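Glutathione transferase (Leptospira interrogans serovar Lai, PDB 3UBK) binds glutathione and probably transfers it to other, electrophilic compounds. Local coordinates at residues Ser12-Lys17 against Ile98-Leu103; Lys59-Ser64 against Leu68-Thr73; Leu153-Gly158 against Lys186-Phe191; Val190-Lys193 against Gly197-Leu200. All blocks are in the same frame, centred on the assembly; numbering follows the deposited sequence.

How the interactions relate
Interactions 1 and 2 meet at Lys17 and Ser64, close to the glutathione site. Interactions 3 and 4 lie away from that site. Both use helix 185-193, and Asp155 CB of interaction 3 touches Met192 CE of interaction 4. Interaction 1 is partly buried and ionic, and it joins the two domains. Interaction 2 is buried and mixes a helical backbone bond with a methyl on a ring, inside the N-terminal domain. Interaction 3 is buried too, but a single tyrosine-carboxylate bond carries it. Interaction 4, at a turn between helices, has no hydrogen bond and runs from a buried side to a more exposed side. Residues 153-158 also touch interactions 1 and 2, linking the set.

Interaction 1: Ser12-Lys17 against Ile98-Leu103; sequences SNYVNK and IIETYL
Tyr14 and Lys17, at the start of helix 13-25, both reach Glu100 on helix 86-111. The first segment begins with Ser12, the N-cap. Its OG accepts a nearly straight bond from Val15 N at 3.2 Å and a weak, bent one from Tyr14 N. This caps the first turn of the helix, on which Tyr14 lies.

Tyr14 comes next. Its CG is anti to the carbonyl carbon (chi1 -67°), and the ring runs out toward the other helix. The ring meets the carboxylate obliquely, with Tyr14 CE2 3.6 Å from Glu100 OE2. The ring and carboxylate planes are 62° apart, so the two groups do not stack.

Lys17 makes the polar link. Its CG is anti to the backbone N (chi1 169°), and the rest of the chain is extended, which carries the ammonium across to the acid. Lys17 NZ donates to Glu100 OE2 in a salt bridge. It is modelled at 2.5 Å, so short that its exact length is doubtful. The two side chains cross at about a right angle. Lys17 NZ also bonds to OG of the glutathione-binding Ser64, consistent with a second-shell role in positioning that serine; no glutathione is bound in this chain.

The contact joins the thioredoxin-like N-terminal domain to the helical C-terminal domain. Helix 153-169 packs alongside: Ser157 touches Lys17, and His161 bonds to Glu100 OE2 through NE2 and meets the Tyr14 ring edge-to-face.

Interaction 2: Lys59-Ser64 against Leu68-Thr73; sequences KFIFES and LEFLDT
Ser64 O accepts the N-H of Leu68, with Leu68 N 3.1 Å away and a nearly straight N-H...O angle of 166°. This is a first-turn bond of helix 64-74, which follows strand 59-61 in the thioredoxin-like N-terminal domain. Residues 64-68 read SGAIL, in line with the SNAIL/TRAIL motif of glutathione transferases. Ser64 is seen to bind glutathione in this protein, and its OG is held by Lys17.

The apolar half of the contact is a CH-pi interaction. Ile61 lays its CD1 methyl over one face of the Phe70 ring, 3.5 Å from the centroid and offset toward CG. The methyl gets there because the Ile61 chain is extended beyond CG1 (chi2 170°). The Phe70 ring also packs on Leu54 and Met56 of strand 53-56. It thereby ties the helix to the sheet. Trp87 of the second subunit meets the same ring, so this corner also belongs to the dimer interface.

Within the helix, Glu69 O accepts from both Thr73 N and Thr73 OG1. The two donors reach it from opposite faces of the carbonyl plane, and Thr73 OG1 is 2.9 Å from Glu69 O.

Interaction 3: Leu153-Gly158 against Lys186-Phe191; sequences LADCSG and KEYFVF. With SO4 (sulfate ion), chain E.
A buried tyrosine hydroxyl carries this contact alone: Tyr188 OH donates to Asp155 OD1 at 2.6 Å. The bond uses the anti lone pair of Asp155 OD1, on the side away from OD2. The carboxylate lies at the edge of the phenol ring, near its plane. The two planes are 24° apart, nearly coplanar. The torsions account for this meeting. Tyr188 points its ring at the other helix with CG anti to the backbone N (chi1 166°). Asp155 has CG beside its backbone N, and only the end of its side chain turns to the tyrosine.

The carboxylate has other donors, Ile146 N to Asp155 OD1 and Thr152 N to Asp155 OD2, which would favour its charged form. With Ala154 N bonded to Thr152 OG1, the sequence Thr152-Leu153-Ala154-Asp155 resembles the S/T-x-x-D capping box known at this helix in glutathione transferases.

A sulfate, probably from the crystallisation liquor, sits at the start of the other helix. Lys186 N bonds to its O3 and Glu187 N to its O4, both at 2.6 Å, and Gly184 N is a third donor. Backbone N-H groups here hold an anion away from the annotated glutathione site.

In the fold, the bond ties helix 153-169 to helix 185-193 within the C-terminal domain. Cys156 and Ser157, whose CB atoms point away from helix 185-193, touch Lys17 of helix 13-25, and Ser157 also touches Glu100 of helix 86-111.

Interaction 4: Val190-Lys193 against Gly197-Leu200; sequences VFMK and GPAL
This contact lies at the tight turn between helix 185-193 and helix 196-213 in the helical C-terminal domain. Met192 and Lys193 on one side meet Pro198 and Ala199 on the other. Pro198 is the main partner. Its ring comes up to the Met192 carbonyl, with Pro198 CB 3.3 Å and Pro198 CG 3.5 Å from Met192 O. No hydrogen bond joins the two segments.

The Met192 side chain adds the apolar part. Its chain is bent at chi2 (-76°) and again at chi3 (-78°). These bends bring the terminal methyl back to the proline, with Met192 CE 3.8 Å from Pro198 CG. The two side chains cross at about a right angle.

On the exposed side, the Ala199 methyl approaches the next carbonyl, and Ala199 CB is 3.8 Å from Lys193 O. The CB of Lys193 points away from helix 196-213, and the residue is exposed. The connection is also held by Phe191 O, which bonds to Thr194 OG1.

Phe159 of helix 153-169 packs against both Met192 and Pro198, and Pro198 also touches Leu20 of helix 13-25. Pro198 lies in the first turn of its helix, where a residue without an N-H costs no helical bond. The contact thus joins two consecutive helices across a short turn, with proline in the first turn of the second, in the all-helical C-terminal domain of the glutathione transferase fold.

Interaction 1: Ser12-Lys17 against Ile98-Leu103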
loop_
_atom_site.group_PDB
_atom_site.type_symbol
_atom_site.label_atom_id
_atom_site.label_comp_id
_atom_site.label_asym_id
_atom_site.label_seq_id
_atom_site.Cartn_x
_atom_site.Cartn_y
_atom_site.Cartn_z
ATOM N N SER A 12 -8.881 -9.800 -12.472
ATOM C CA SER A 12 -8.029 -8.903 -11.684
ATOM C C SER A 12 -7.541 -9.555 -10.387
ATOM O O SER A 12 -8.344 -10.049 -9.581
ATOM C CB SER A 12 -8.765 -7.602 -11.358
ATOM O OG SER A 12 -8.063 -6.896 -10.337
ATOM N N ASN A 13 -6.233 -9.547 -10.156
ATOM C CA ASN A 13 -5.734 -10.074 -8.892
ATOM C C ASN A 13 -6.132 -9.245 -7.654
ATOM O O ASN A 13 -6.263 -9.790 -6.550
ATOM C CB ASN A 13 -4.230 -10.369 -8.933
ATOM C CG ASN A 13 -3.427 -9.277 -9.611
ATOM O OD1 ASN A 13 -2.269 -9.053 -9.258
ATOM N ND2 ASN A 13 -4.032 -8.589 -10.581
ATOM N N TYR A 14 -6.337 -7.943 -7.836
ATOM C CA TYR A 14 -6.806 -7.092 -6.738
ATOM C C TYR A 14 -8.267 -7.367 -6.387
ATOM O O TYR A 14 -8.643 -7.322 -5.222
ATOM C CB TYR A 14 -6.570 -5.609 -7.056
ATOM C CG TYR A 14 -5.080 -5.326 -7.086
ATOM C CD1 TYR A 14 -4.358 -5.418 -8.270
ATOM C CD2 TYR A 14 -4.387 -5.044 -5.916
ATOM C CE1 TYR A 14 -2.979 -5.193 -8.292
ATOM C CE2 TYR A 14 -3.015 -4.816 -5.931
ATOM C CZ TYR A 14 -2.318 -4.896 -7.126
ATOM O OH TYR A 14 -0.955 -4.690 -7.156
ATOM N N VAL A 15 -9.083 -7.655 -7.394
ATOM C CA VAL A 15 -10.459 -8.093 -7.148
ATOM C C VAL A 15 -10.406 -9.412 -6.390
ATOM O O VAL A 15 -11.088 -9.608 -5.371
ATOM C CB VAL A 15 -11.247 -8.256 -8.492
ATOM C CG1 VAL A 15 -12.589 -8.946 -8.268
ATOM C CG2 VAL A 15 -11.440 -6.902 -9.154
ATOM N N ASN A 16 -9.559 -10.317 -6.859
ATOM C CA ASN A 16 -9.481 -11.633 -6.260
ATOM C C ASN A 16 -8.967 -11.598 -4.834
ATOM O O ASN A 16 -9.430 -12.364 -3.994
ATOM C CB ASN A 16 -8.660 -12.586 -7.133
ATOM C CG ASN A 16 -9.397 -12.956 -8.391
ATOM O OD1 ASN A 16 -10.616 -12.810 -8.455
ATOM N ND2 ASN A 16 -8.678 -13.409 -9.401
ATOM N N LYS A 17 -8.000 -10.723 -4.564
ATOM C CA LYS A 17 -7.554 -10.485 -3.195
ATOM C C LYS A 17 -8.753 -10.200 -2.261
ATOM O O LYS A 17 -8.877 -10.785 -1.184
ATOM C CB LYS A 17 -6.561 -9.313 -3.181
ATOM C CG LYS A 17 -6.196 -8.752 -1.802
ATOM C CD LYS A 17 -5.415 -7.442 -2.027
ATOM C CE LYS A 17 -5.043 -6.713 -0.763
ATOM N NZ LYS A 17 -4.563 -5.329 -1.142
ATOM N N ILE A 98 4.963 -6.481 0.898
ATOM C CA ILE A 98 6.054 -7.022 0.095
ATOM C C ILE A 98 5.514 -7.692 -1.162
ATOM O O ILE A 98 6.005 -7.449 -2.268
ATOM C CB ILE A 98 6.901 -8.034 0.883
ATOM C CG1 ILE A 98 7.697 -7.325 1.978
ATOM C CG2 ILE A 98 7.836 -8.800 -0.065
ATOM C CD1 ILE A 98 8.170 -8.271 3.085
ATOM N N ILE A 99 4.498 -8.537 -0.998
ATOM C CA ILE A 99 3.916 -9.216 -2.151
ATOM C C ILE A 99 3.365 -8.251 -3.186
ATOM O O ILE A 99 3.599 -8.414 -4.385
ATOM C CB ILE A 99 2.815 -10.223 -1.755
ATOM C CG1 ILE A 99 3.440 -11.401 -1.014
ATOM C CG2 ILE A 99 2.057 -10.674 -3.010
ATOM C CD1 ILE A 99 2.449 -12.265 -0.249
ATOM N N GLU A 100 2.646 -7.227 -2.744
ATOM C CA GLU A 100 2.024 -6.309 -3.693
ATOM C C GLU A 100 2.979 -5.287 -4.292
ATOM O O GLU A 100 2.968 -5.046 -5.504
ATOM C CB GLU A 100 0.854 -5.560 -3.045
ATOM C CG GLU A 100 -0.395 -6.368 -2.948
ATOM C CD GLU A 100 -1.573 -5.542 -2.522
ATOM O OE1 GLU A 100 -1.398 -4.360 -2.164
ATOM O OE2 GLU A 100 -2.686 -6.079 -2.540
ATOM N N THR A 101 3.785 -4.666 -3.438
ATOM C CA THR A 101 4.594 -3.521 -3.860
ATOM C C THR A 101 5.924 -3.917 -4.479
ATOM O O THR A 101 6.374 -3.295 -5.436
ATOM C CB THR A 101 4.826 -2.528 -2.698
ATOM O OG1 THR A 101 3.556 -2.148 -2.158
ATOM C CG2 THR A 101 5.538 -1.270 -3.192
ATOM N N TYR A 102 6.550 -4.947 -3.956
ATOM C CA TYR A 102 7.858 -5.333 -4.404
ATOM C C TYR A 102 7.868 -6.564 -5.294
ATOM O O TYR A 102 8.878 -6.903 -5.844
ATOM C CB TYR A 102 8.768 -5.547 -3.208
ATOM C CG TYR A 102 8.720 -4.435 -2.212
ATOM C CD1 TYR A 102 8.851 -3.140 -2.595
ATOM C CD2 TYR A 102 8.550 -4.692 -0.889
ATOM C CE1 TYR A 102 8.810 -2.144 -1.693
ATOM C CE2 TYR A 102 8.510 -3.714 0.009
ATOM C CZ TYR A 102 8.624 -2.440 -0.389
ATOM O OH TYR A 102 8.572 -1.459 0.537
ATOM N N LEU A 103 6.743 -7.238 -5.421
ATOM C CA LEU A 103 6.655 -8.382 -6.327
ATOM C C LEU A 103 5.723 -8.134 -7.502
ATOM O O LEU A 103 6.110 -8.340 -8.653
ATOM C CB LEU A 103 6.259 -9.658 -5.590
ATOM C CG LEU A 103 7.291 -10.229 -4.619
ATOM C CD1 LEU A 103 6.765 -11.510 -4.017
ATOM C CD2 LEU A 103 8.637 -10.472 -5.315
#

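Interaction 2: Lys59-Ser64 against Leu68-Thr73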
loop_
_atom_site.group_PDB
_atom_site.type_symbol
_atom_site.label_atom_id
_atom_site.label_comp_id
_atom_site.label_asym_id
_atom_site.label_seq_id
_atom_site.Cartn_x
_atom_site.Cartn_y
_atom_site.Cartn_z
ATOM N N LYS A 59 -22.535 3.617 -0.390
ATOM C CA LYS A 59 -21.194 4.138 -0.172
ATOM C C LYS A 59 -20.147 3.264 -0.856
ATOM O O LYS A 59 -20.309 2.044 -0.945
ATOM C CB LYS A 59 -20.901 4.273 1.324
ATOM C CG LYS A 59 -21.543 5.501 1.952
ATOM C CD LYS A 59 -20.606 6.157 2.957
ATOM C CE LYS A 59 -21.000 7.604 3.226
ATOM N NZ LYS A 59 -19.984 8.299 4.072
ATOM N N PHE A 60 -19.070 3.889 -1.328
ATOM C CA PHE A 60 -18.085 3.186 -2.125
ATOM C C PHE A 60 -16.692 3.261 -1.536
ATOM O O PHE A 60 -16.250 4.329 -1.130
ATOM C CB PHE A 60 -18.064 3.757 -3.552
ATOM C CG PHE A 60 -19.383 3.649 -4.260
ATOM C CD1 PHE A 60 -20.346 4.640 -4.113
ATOM C CD2 PHE A 60 -19.679 2.538 -5.037
ATOM C CE1 PHE A 60 -21.576 4.537 -4.756
ATOM C CE2 PHE A 60 -20.908 2.430 -5.686
ATOM C CZ PHE A 60 -21.856 3.429 -5.539
ATOM N N ILE A 61 -15.988 2.131 -1.523
ATOM C CA ILE A 61 -14.577 2.102 -1.138
ATOM C C ILE A 61 -13.774 1.529 -2.306
ATOM O O ILE A 61 -14.139 0.479 -2.848
ATOM C CB ILE A 61 -14.358 1.237 0.120
ATOM C CG1 ILE A 61 -15.183 1.767 1.292
ATOM C CG2 ILE A 61 -12.867 1.183 0.477
ATOM C CD1 ILE A 61 -15.200 0.822 2.497
ATOM N N PHE A 62 -12.694 2.202 -2.706
ATOM C CA PHE A 62 -12.083 1.918 -4.024
ATOM C C PHE A 62 -10.601 1.551 -4.044
ATOM O O PHE A 62 -9.931 1.710 -5.076
ATOM C CB PHE A 62 -12.287 3.091 -4.969
ATOM C CG PHE A 62 -11.719 4.373 -4.446
ATOM C CD1 PHE A 62 -10.353 4.610 -4.497
ATOM C CD2 PHE A 62 -12.548 5.329 -3.879
ATOM C CE1 PHE A 62 -9.819 5.799 -4.006
ATOM C CE2 PHE A 62 -12.020 6.518 -3.377
ATOM C CZ PHE A 62 -10.648 6.745 -3.439
ATOM N N GLU A 63 -10.078 1.065 -2.932
ATOM C CA GLU A 63 -8.714 0.535 -2.901
ATOM C C GLU A 63 -8.748 -0.777 -2.128
ATOM O O GLU A 63 -9.313 -0.833 -1.033
ATOM C CB GLU A 63 -7.762 1.542 -2.244
ATOM C CG GLU A 63 -6.284 1.223 -2.430
ATOM C CD GLU A 63 -5.749 0.275 -1.373
ATOM O OE1 GLU A 63 -5.107 -0.729 -1.745
ATOM O OE2 GLU A 63 -5.975 0.536 -0.172
ATOM N N SER A 64 -8.167 -1.827 -2.697
ATOM C CA SER A 64 -8.297 -3.176 -2.168
ATOM C C SER A 64 -7.835 -3.323 -0.722
ATOM O O SER A 64 -8.463 -4.031 0.068
ATOM C CB SER A 64 -7.567 -4.187 -3.068
ATOM O OG SER A 64 -6.170 -4.040 -2.950
ATOM N N LEU A 68 -10.432 -4.386 2.386
ATOM C CA LEU A 68 -10.277 -5.515 3.297
ATOM C C LEU A 68 -10.111 -5.094 4.767
ATOM O O LEU A 68 -10.570 -5.791 5.659
ATOM C CB LEU A 68 -9.139 -6.451 2.848
ATOM C CG LEU A 68 -9.574 -7.344 1.674
ATOM C CD1 LEU A 68 -8.395 -8.156 1.178
ATOM C CD2 LEU A 68 -10.737 -8.276 2.041
ATOM N N GLU A 69 -9.469 -3.952 5.018
ATOM C CA GLU A 69 -9.362 -3.442 6.392
ATOM C C GLU A 69 -10.751 -3.052 6.893
ATOM O O GLU A 69 -11.102 -3.266 8.053
ATOM C CB GLU A 69 -8.421 -2.227 6.440
ATOM C CG GLU A 69 -6.970 -2.573 6.085
ATOM C CD GLU A 69 -6.110 -2.912 7.295
ATOM O OE1 GLU A 69 -6.627 -2.971 8.435
ATOM O OE2 GLU A 69 -4.892 -3.101 7.106
ATOM N N PHE A 70 -11.547 -2.495 5.991
ATOM C CA PHE A 70 -12.917 -2.095 6.326
ATOM C C PHE A 70 -13.802 -3.314 6.643
ATOM O O PHE A 70 -14.467 -3.368 7.692
ATOM C CB PHE A 70 -13.494 -1.278 5.165
ATOM C CG PHE A 70 -14.975 -1.029 5.264
ATOM C CD1 PHE A 70 -15.463 0.063 5.979
ATOM C CD2 PHE A 70 -15.876 -1.889 4.644
ATOM C CE1 PHE A 70 -16.849 0.303 6.073
ATOM C CE2 PHE A 70 -17.266 -1.655 4.720
ATOM C CZ PHE A 70 -17.745 -0.549 5.442
ATOM N N LEU A 71 -13.805 -4.291 5.739
ATOM C CA LEU A 71 -14.607 -5.492 5.928
ATOM C C LEU A 71 -14.216 -6.216 7.212
ATOM O O LEU A 71 -15.078 -6.721 7.922
ATOM C CB LEU A 71 -14.479 -6.450 4.733
ATOM C CG LEU A 71 -15.178 -5.974 3.466
ATOM C CD1 LEU A 71 -14.870 -6.922 2.314
ATOM C CD2 LEU A 71 -16.690 -5.861 3.712
ATOM N N ASP A 72 -12.923 -6.254 7.519
ATOM C CA ASP A 72 -12.468 -6.912 8.735
ATOM C C ASP A 72 -12.909 -6.158 9.993
ATOM O O ASP A 72 -13.109 -6.771 11.028
ATOM C CB ASP A 72 -10.944 -7.085 8.756
ATOM C CG ASP A 72 -10.498 -8.186 9.698
ATOM O OD1 ASP A 72 -11.036 -9.313 9.592
ATOM O OD2 ASP A 72 -9.594 -7.943 10.537
ATOM N N THR A 73 -13.059 -4.835 9.892
ATOM C CA THR A 73 -13.502 -4.035 11.016
ATOM C C THR A 73 -15.003 -4.244 11.258
ATOM O O THR A 73 -15.434 -4.564 12.375
ATOM C CB THR A 73 -13.222 -2.546 10.763
ATOM O OG1 THR A 73 -11.807 -2.343 10.696
ATOM C CG2 THR A 73 -13.821 -1.675 11.883
#

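Interaction 3: Leu153-Gly158 against Lys186-Phe191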
loop_
_atom_site.group_PDB
_atom_site.type_symbol
_atom_site.label_atom_id
_atom_site.label_comp_id
_atom_site.label_asym_id
_atom_site.label_seq_id
_atom_site.Cartn_x
_atom_site.Cartn_y
_atom_site.Cartn_z
ATOM N N LEU A 153 -5.119 -11.583 6.218
ATOM C CA LEU A 153 -5.015 -10.686 5.065
ATOM C C LEU A 153 -3.868 -11.108 4.137
ATOM O O LEU A 153 -3.944 -10.966 2.911
ATOM C CB LEU A 153 -4.725 -9.252 5.561
ATOM C CG LEU A 153 -4.335 -8.283 4.432
ATOM C CD1 LEU A 153 -5.564 -7.996 3.562
ATOM C CD2 LEU A 153 -3.734 -6.971 4.966
ATOM N N ALA A 154 -2.776 -11.569 4.720
ATOM C CA ALA A 154 -1.624 -11.917 3.893
ATOM C C ALA A 154 -1.928 -13.091 2.937
ATOM O O ALA A 154 -1.292 -13.221 1.893
ATOM C CB ALA A 154 -0.410 -12.216 4.765
ATOM N N ASP A 155 -2.907 -13.930 3.282
ATOM C CA ASP A 155 -3.301 -15.023 2.376
ATOM C C ASP A 155 -4.135 -14.504 1.219
ATOM O O ASP A 155 -4.098 -15.057 0.130
ATOM C CB ASP A 155 -4.043 -16.138 3.127
ATOM C CG ASP A 155 -3.155 -16.837 4.127
ATOM O OD1 ASP A 155 -2.288 -17.620 3.690
ATOM O OD2 ASP A 155 -3.314 -16.608 5.344
ATOM N N CYS A 156 -4.904 -13.448 1.454
ATOM C CA CYS A 156 -5.655 -12.830 0.363
ATOM C C CYS A 156 -4.676 -12.265 -0.662
ATOM O O CYS A 156 -4.797 -12.501 -1.866
ATOM C CB CYS A 156 -6.546 -11.716 0.896
ATOM S SG CYS A 156 -7.733 -12.265 2.171
ATOM N N SER A 157 -3.706 -11.498 -0.190
ATOM C CA SER A 157 -2.688 -10.945 -1.071
ATOM C C SER A 157 -1.810 -12.053 -1.653
ATOM O O SER A 157 -1.540 -12.091 -2.847
ATOM C CB SER A 157 -1.835 -9.925 -0.316
ATOM O OG SER A 157 -2.596 -8.769 -0.027
ATOM N N GLY A 158 -1.379 -12.971 -0.794
ATOM C CA GLY A 158 -0.512 -14.057 -1.245
ATOM C C GLY A 158 -1.128 -14.916 -2.344
ATOM O O GLY A 158 -0.544 -15.081 -3.425
ATOM N N LYS A 186 4.787 -23.822 -3.541
ATOM C CA LYS A 186 4.036 -24.794 -4.318
ATOM C C LYS A 186 3.113 -25.568 -3.389
ATOM O O LYS A 186 1.956 -25.797 -3.703
ATOM C CB LYS A 186 4.970 -25.757 -5.073
ATOM C CG LYS A 186 5.755 -25.104 -6.220
ATOM C CD LYS A 186 4.830 -24.416 -7.222
ATOM C CE LYS A 186 5.598 -23.885 -8.436
ATOM N NZ LYS A 186 6.650 -22.885 -8.077
ATOM N N GLU A 187 3.644 -25.966 -2.243
ATOM C CA GLU A 187 2.879 -26.708 -1.260
ATOM C C GLU A 187 1.711 -25.856 -0.718
ATOM O O GLU A 187 0.587 -26.345 -0.568
ATOM C CB GLU A 187 3.809 -27.158 -0.139
ATOM C CG GLU A 187 3.274 -28.276 0.731
ATOM C CD GLU A 187 4.285 -28.738 1.762
ATOM O OE1 GLU A 187 3.902 -29.488 2.690
ATOM O OE2 GLU A 187 5.465 -28.342 1.648
ATOM N N TYR A 188 1.977 -24.574 -0.459
ATOM C CA TYR A 188 0.944 -23.651 0.025
ATOM C C TYR A 188 -0.148 -23.494 -1.016
ATOM O O TYR A 188 -1.335 -23.520 -0.702
ATOM C CB TYR A 188 1.563 -22.286 0.345
ATOM C CG TYR A 188 0.566 -21.147 0.547
ATOM C CD1 TYR A 188 -0.062 -20.961 1.768
ATOM C CD2 TYR A 188 0.298 -20.243 -0.471
ATOM C CE1 TYR A 188 -0.954 -19.902 1.971
ATOM C CE2 TYR A 188 -0.585 -19.185 -0.285
ATOM C CZ TYR A 188 -1.213 -19.025 0.938
ATOM O OH TYR A 188 -2.094 -17.978 1.127
ATOM N N PHE A 189 0.258 -23.335 -2.268
ATOM C CA PHE A 189 -0.681 -23.145 -3.360
ATOM C C PHE A 189 -1.608 -24.373 -3.510
ATOM O O PHE A 189 -2.816 -24.230 -3.715
ATOM C CB PHE A 189 0.112 -22.860 -4.642
ATOM C CG PHE A 189 -0.735 -22.527 -5.823
ATOM C CD1 PHE A 189 -1.695 -21.538 -5.748
ATOM C CD2 PHE A 189 -0.552 -23.188 -7.026
ATOM C CE1 PHE A 189 -2.472 -21.220 -6.840
ATOM C CE2 PHE A 189 -1.329 -22.879 -8.126
ATOM C CZ PHE A 189 -2.290 -21.891 -8.035
ATOM N N VAL A 190 -1.032 -25.568 -3.396
ATOM C CA VAL A 190 -1.806 -26.820 -3.390
ATOM C C VAL A 190 -2.740 -26.891 -2.182
ATOM O O VAL A 190 -3.919 -27.220 -2.312
ATOM C CB VAL A 190 -0.874 -28.069 -3.376
ATOM C CG1 VAL A 190 -1.703 -29.363 -3.324
ATOM C CG2 VAL A 190 0.048 -28.078 -4.596
ATOM N N PHE A 191 -2.214 -26.589 -1.003
ATOM C CA PHE A 191 -3.052 -26.573 0.199
ATOM C C PHE A 191 -4.235 -25.622 0.020
ATOM O O PHE A 191 -5.393 -26.013 0.207
ATOM C CB PHE A 191 -2.225 -26.238 1.454
ATOM C CG PHE A 191 -3.068 -25.929 2.661
ATOM C CD1 PHE A 191 -3.702 -26.940 3.358
ATOM C CD2 PHE A 191 -3.259 -24.614 3.063
ATOM C CE1 PHE A 191 -4.503 -26.648 4.465
ATOM C CE2 PHE A 191 -4.056 -24.315 4.155
ATOM C CZ PHE A 191 -4.677 -25.329 4.852
HETATM S S SO4 E . 7.475 -25.460 -2.810
HETATM O O1 SO4 E . 7.681 -26.611 -3.690
HETATM O O2 SO4 E . 8.607 -25.312 -1.899
HETATM O O3 SO4 E . 7.360 -24.248 -3.627
HETATM O O4 SO4 E . 6.259 -25.674 -2.021
#

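Interaction 4: Val190-Lys193 against Gly197-Leu200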
loop_
_atom_site.group_PDB
_atom_site.type_symbol
_atom_site.label_atom_id
_atom_site.label_comp_id
_atom_site.label_asym_id
_atom_site.label_seq_id
_atom_site.Cartn_x
_atom_site.Cartn_y
_atom_site.Cartn_z
ATOM N N VAL A 190 -1.032 -25.568 -3.396
ATOM C CA VAL A 190 -1.806 -26.820 -3.390
ATOM C C VAL A 190 -2.740 -26.891 -2.182
ATOM O O VAL A 190 -3.919 -27.220 -2.312
ATOM C CB VAL A 190 -0.874 -28.069 -3.376
ATOM C CG1 VAL A 190 -1.703 -29.363 -3.324
ATOM C CG2 VAL A 190 0.048 -28.078 -4.596
ATOM N N PHE A 191 -2.214 -26.589 -1.003
ATOM C CA PHE A 191 -3.052 -26.573 0.199
ATOM C C PHE A 191 -4.235 -25.622 0.020
ATOM O O PHE A 191 -5.393 -26.013 0.207
ATOM C CB PHE A 191 -2.225 -26.238 1.454
ATOM C CG PHE A 191 -3.068 -25.929 2.661
ATOM C CD1 PHE A 191 -3.702 -26.940 3.358
ATOM C CD2 PHE A 191 -3.259 -24.614 3.063
ATOM C CE1 PHE A 191 -4.503 -26.648 4.465
ATOM C CE2 PHE A 191 -4.056 -24.315 4.155
ATOM C CZ PHE A 191 -4.677 -25.329 4.852
ATOM N N MET A 192 -3.966 -24.388 -0.391
ATOM C CA MET A 192 -5.046 -23.414 -0.553
ATOM C C MET A 192 -6.135 -23.885 -1.510
ATOM O O MET A 192 -7.327 -23.637 -1.280
ATOM C CB MET A 192 -4.496 -22.048 -0.958
ATOM C CG MET A 192 -3.705 -21.366 0.175
ATOM S SD MET A 192 -4.779 -20.678 1.466
ATOM C CE MET A 192 -5.289 -19.178 0.611
ATOM N N LYS A 193 -5.745 -24.569 -2.581
ATOM C CA LYS A 193 -6.741 -25.064 -3.535
ATOM C C LYS A 193 -7.604 -26.195 -2.971
ATOM O O LYS A 193 -8.620 -26.542 -3.561
ATOM C CB LYS A 193 -6.099 -25.476 -4.870
ATOM C CG LYS A 193 -5.601 -24.285 -5.690
ATOM C CD LYS A 193 -4.946 -24.727 -6.999
ATOM C CE LYS A 193 -5.960 -25.407 -7.906
ATOM N NZ LYS A 193 -7.261 -24.666 -7.925
ATOM N N GLY A 197 -13.122 -21.566 -0.803
ATOM C CA GLY A 197 -12.995 -20.163 -1.213
ATOM C C GLY A 197 -11.905 -19.955 -2.266
ATOM O O GLY A 197 -12.178 -19.453 -3.358
ATOM N N PRO A 198 -10.658 -20.329 -1.947
ATOM C CA PRO A 198 -9.607 -20.166 -2.963
ATOM C C PRO A 198 -9.901 -20.951 -4.242
ATOM O O PRO A 198 -9.610 -20.459 -5.344
ATOM C CB PRO A 198 -8.353 -20.705 -2.254
ATOM C CG PRO A 198 -8.613 -20.387 -0.794
ATOM C CD PRO A 198 -10.099 -20.706 -0.639
ATOM N N ALA A 199 -10.474 -22.149 -4.111
ATOM C CA ALA A 199 -10.856 -22.925 -5.306
ATOM C C ALA A 199 -11.869 -22.167 -6.151
ATOM O O ALA A 199 -11.748 -22.121 -7.378
ATOM C CB ALA A 199 -11.393 -24.318 -4.936
ATOM N N LEU A 200 -12.865 -21.561 -5.503
ATOM C CA LEU A 200 -13.896 -20.810 -6.229
ATOM C C LEU A 200 -13.305 -19.584 -6.947
ATOM O O LEU A 200 -13.642 -19.284 -8.105
ATOM C CB LEU A 200 -15.013 -20.371 -5.269
ATOM C CG LEU A 200 -16.189 -19.623 -5.902
ATOM C CD1 LEU A 200 -16.906 -20.530 -6.899
ATOM C CD2 LEU A 200 -17.163 -19.122 -4.841
#